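Local coordinates for cellulase CEL9M (Clostridium cellulolyticum, PDB 1IA7), which probably hydrolyses internal beta-1,4-glucosidic linkages in cellulose and related beta-glucans as a family 9 glycoside hydrolase, at residues L301-V306 with Q405-E410. Residues are numbered along the deposited sequence; the frame is centred on the assembly and turned at random.
Sequences LSNWGV and QYQYTE. With BGC (beta-D-glucopyranose), chain B; BGC (beta-D-glucopyranose), chain C.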
loop_
_atom_site.group_PDB
_atom_site.type_symbol
_atom_site.label_atom_id
_atom_site.label_comp_id
_atom_site.label_asym_id
_atom_site.label_seq_id
_atom_site.Cartn_x
_atom_site.Cartn_y
_atom_site.Cartn_z
ATOM N N LEU A 301 -10.779 -13.181 4.138
ATOM C CA LEU A 301 -9.943 -13.182 5.340
ATOM C C LEU A 301 -10.618 -12.537 6.551
ATOM O O LEU A 301 -10.564 -13.077 7.655
ATOM C CB LEU A 301 -8.613 -12.467 5.073
ATOM C CG LEU A 301 -7.583 -12.568 6.211
ATOM C CD1 LEU A 301 -7.126 -14.015 6.353
ATOM C CD2 LEU A 301 -6.387 -11.667 5.920
ATOM N N SER A 302 -11.229 -11.375 6.342
ATOM C CA SER A 302 -11.913 -10.655 7.409
ATOM C C SER A 302 -12.970 -9.732 6.806
ATOM O O SER A 302 -13.085 -9.642 5.579
ATOM C CB SER A 302 -10.910 -9.847 8.236
ATOM O OG SER A 302 -11.496 -9.432 9.458
ATOM N N ASN A 303 -13.729 -9.038 7.655
ATOM C CA ASN A 303 -14.810 -8.173 7.176
ATOM C C ASN A 303 -14.452 -6.800 6.613
ATOM O O ASN A 303 -15.176 -6.284 5.764
ATOM C CB ASN A 303 -15.882 -7.999 8.269
ATOM C CG ASN A 303 -15.343 -7.342 9.525
ATOM O OD1 ASN A 303 -14.469 -7.888 10.199
ATOM N ND2 ASN A 303 -15.866 -6.161 9.847
ATOM N N TRP A 304 -13.352 -6.210 7.064
ATOM C CA TRP A 304 -12.968 -4.888 6.579
ATOM C C TRP A 304 -11.902 -4.946 5.487
ATOM O O TRP A 304 -10.847 -5.550 5.672
ATOM C CB TRP A 304 -12.467 -4.042 7.748
ATOM C CG TRP A 304 -12.669 -2.587 7.538
ATOM C CD1 TRP A 304 -11.949 -1.765 6.722
ATOM C CD2 TRP A 304 -13.696 -1.781 8.119
ATOM N NE1 TRP A 304 -12.467 -0.491 6.757
ATOM C CE2 TRP A 304 -13.541 -0.474 7.608
ATOM C CE3 TRP A 304 -14.738 -2.036 9.023
ATOM C CZ2 TRP A 304 -14.389 0.579 7.969
ATOM C CZ3 TRP A 304 -15.582 -0.989 9.382
ATOM C CH2 TRP A 304 -15.401 0.301 8.856
ATOM N N GLY A 305 -12.185 -4.318 4.347
ATOM C CA GLY A 305 -11.238 -4.318 3.243
ATOM C C GLY A 305 -10.872 -5.728 2.829
ATOM O O GLY A 305 -9.694 -6.062 2.670
ATOM N N VAL A 306 -11.890 -6.564 2.646
ATOM C CA VAL A 306 -11.678 -7.954 2.275
ATOM C C VAL A 306 -10.969 -8.149 0.928
ATOM O O VAL A 306 -10.159 -9.058 0.784
ATOM C CB VAL A 306 -13.026 -8.732 2.281
ATOM C CG1 VAL A 306 -13.957 -8.178 1.215
ATOM C CG2 VAL A 306 -12.775 -10.213 2.071
ATOM N N GLN A 405 -21.664 2.832 5.026
ATOM C CA GLN A 405 -21.110 1.505 5.270
ATOM C C GLN A 405 -19.645 1.531 4.840
ATOM O O GLN A 405 -19.307 1.039 3.760
ATOM C CB GLN A 405 -21.862 0.454 4.445
ATOM C CG GLN A 405 -23.383 0.521 4.546
ATOM C CD GLN A 405 -23.942 -0.239 5.736
ATOM O OE1 GLN A 405 -23.508 -0.052 6.872
ATOM N NE2 GLN A 405 -24.922 -1.099 5.478
ATOM N N TYR A 406 -18.782 2.101 5.679
ATOM C CA TYR A 406 -17.359 2.203 5.364
ATOM C C TYR A 406 -16.762 0.847 5.004
ATOM O O TYR A 406 -15.914 0.752 4.115
ATOM C CB TYR A 406 -16.564 2.774 6.548
ATOM C CG TYR A 406 -17.291 3.780 7.410
ATOM C CD1 TYR A 406 -17.982 4.851 6.843
ATOM C CD2 TYR A 406 -17.272 3.669 8.800
ATOM C CE1 TYR A 406 -18.638 5.788 7.642
ATOM C CE2 TYR A 406 -17.923 4.600 9.610
ATOM C CZ TYR A 406 -18.604 5.657 9.024
ATOM O OH TYR A 406 -19.253 6.581 9.815
ATOM N N GLN A 407 -17.197 -0.191 5.710
ATOM C CA GLN A 407 -16.702 -1.547 5.491
ATOM C C GLN A 407 -16.780 -1.971 4.033
ATOM O O GLN A 407 -15.903 -2.680 3.539
ATOM C CB GLN A 407 -17.494 -2.546 6.344
ATOM C CG GLN A 407 -17.058 -3.993 6.163
ATOM C CD GLN A 407 -18.011 -4.989 6.809
ATOM O OE1 GLN A 407 -18.236 -4.961 8.022
ATOM N NE2 GLN A 407 -18.575 -5.879 5.996
ATOM N N TYR A 408 -17.837 -1.542 3.354
ATOM C CA TYR A 408 -18.048 -1.892 1.956
ATOM C C TYR A 408 -17.521 -0.864 0.952
ATOM O O TYR A 408 -16.930 -1.221 -0.068
ATOM C CB TYR A 408 -19.543 -2.070 1.662
ATOM C CG TYR A 408 -20.260 -3.151 2.437
ATOM C CD1 TYR A 408 -20.576 -2.986 3.787
ATOM C CD2 TYR A 408 -20.661 -4.327 1.804
ATOM C CE1 TYR A 408 -21.281 -3.969 4.485
ATOM C CE2 TYR A 408 -21.361 -5.313 2.487
ATOM C CZ TYR A 408 -21.671 -5.130 3.825
ATOM O OH TYR A 408 -22.376 -6.109 4.495
ATOM N N THR A 409 -17.736 0.411 1.251
ATOM C CA THR A 409 -17.378 1.482 0.327
ATOM C C THR A 409 -16.123 2.328 0.489
ATOM O O THR A 409 -15.867 3.191 -0.349
ATOM C CB THR A 409 -18.535 2.470 0.220
ATOM O OG1 THR A 409 -18.776 3.044 1.510
ATOM C CG2 THR A 409 -19.796 1.761 -0.264
ATOM N N GLU A 410 -15.328 2.144 1.531
ATOM C CA GLU A 410 -14.168 3.017 1.587
ATOM C C GLU A 410 -13.042 2.503 0.695
ATOM O O GLU A 410 -13.022 1.333 0.312
ATOM C CB GLU A 410 -13.681 3.227 3.023
ATOM C CG GLU A 410 -12.596 4.313 3.113
ATOM C CD GLU A 410 -12.476 4.940 4.496
ATOM O OE1 GLU A 410 -12.674 4.217 5.493
ATOM O OE2 GLU A 410 -12.168 6.154 4.582
HETATM C C2 BGC B . -14.099 8.544 8.143
HETATM C C3 BGC B . -13.389 7.341 7.514
HETATM C C4 BGC B . -13.074 6.283 8.577
HETATM C C5 BGC B . -14.341 5.935 9.365
HETATM C C6 BGC B . -14.071 4.958 10.498
HETATM C C1 BGC B . -15.311 8.086 8.962
HETATM O O2 BGC B . -14.526 9.426 7.117
HETATM O O3 BGC B . -12.189 7.771 6.887
HETATM O O4 BGC B . -12.572 5.111 7.950
HETATM O O5 BGC B . -14.907 7.128 9.950
HETATM O O6 BGC B . -13.153 5.498 11.437
HETATM C C2 BGC C . -18.571 9.054 12.258
HETATM C C3 BGC C . -17.153 9.063 11.680
HETATM C C4 BGC C . -17.201 9.012 10.146
HETATM C C5 BGC C . -18.109 10.134 9.613
HETATM C C6 BGC C . -18.305 10.072 8.108
HETATM C C1 BGC C . -19.387 10.192 11.641
HETATM O O1 BGC C . -20.690 10.142 12.115
HETATM O O2 BGC C . -18.517 9.214 13.669
HETATM O O3 BGC C . -16.429 7.948 12.177
HETATM O O4 BGC C . -15.868 9.177 9.616
HETATM O O5 BGC C . -19.423 10.047 10.213
HETATM O O6 BGC C . -18.910 8.848 7.719
HETATM O O HOH W 1 -14.643 -5.324 2.977
#
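Trp304 lies flat over the start of the short helix 406-409. One face of the indole rests on the backbone of Gln407, whose CA is centred 3.8 Å from the ring plane. Gln407 CB makes a CH-pi contact with the six-membered ring, 4.1 Å from its centroid. Tyr406 CB packs 3.4 Å from Trp304 CZ2. The two aromatic side chains then run side by side in the same direction, and Trp304 CH2 meets the edge of the tyrosine ring.

Gln407 has CG anti to its backbone N (chi1 179°) and an extended chain, which carries its amide to ND2 of Asn303. The two side chains cross at about a right angle, with amide planes 81° apart. Asn303 ND2 donates to Gln407 OE1 at 3.2 Å, nearly straight. Gln407 OE1 lies in the amide plane of Asn303, but ND2 stands well above the carbonyl plane of Gln407 and not on a lone pair. A water links Asn303 O, Val306 N and Gln407 O.

Beyond the indole, Tyr406 and Glu410 reach the sugars. C5 of the chain B glucose lies over a face of the Tyr406 ring, toward its rim. Tyr406 OH hydrogen-bonds O6 of the chain C glucose at 3.1 Å. Glu410, predicted to be an active-site residue, accepts from O4 and O3 of the chain B glucose through OE1 and OE2.

The contact thus joins the substrate cleft to the loop between strand 299-300 and helix 306-321. Arg308, in that helix, hydrogen-bonds the carbonyl oxygens of Trp304 and Gly305. Helix 413-430 follows Glu410.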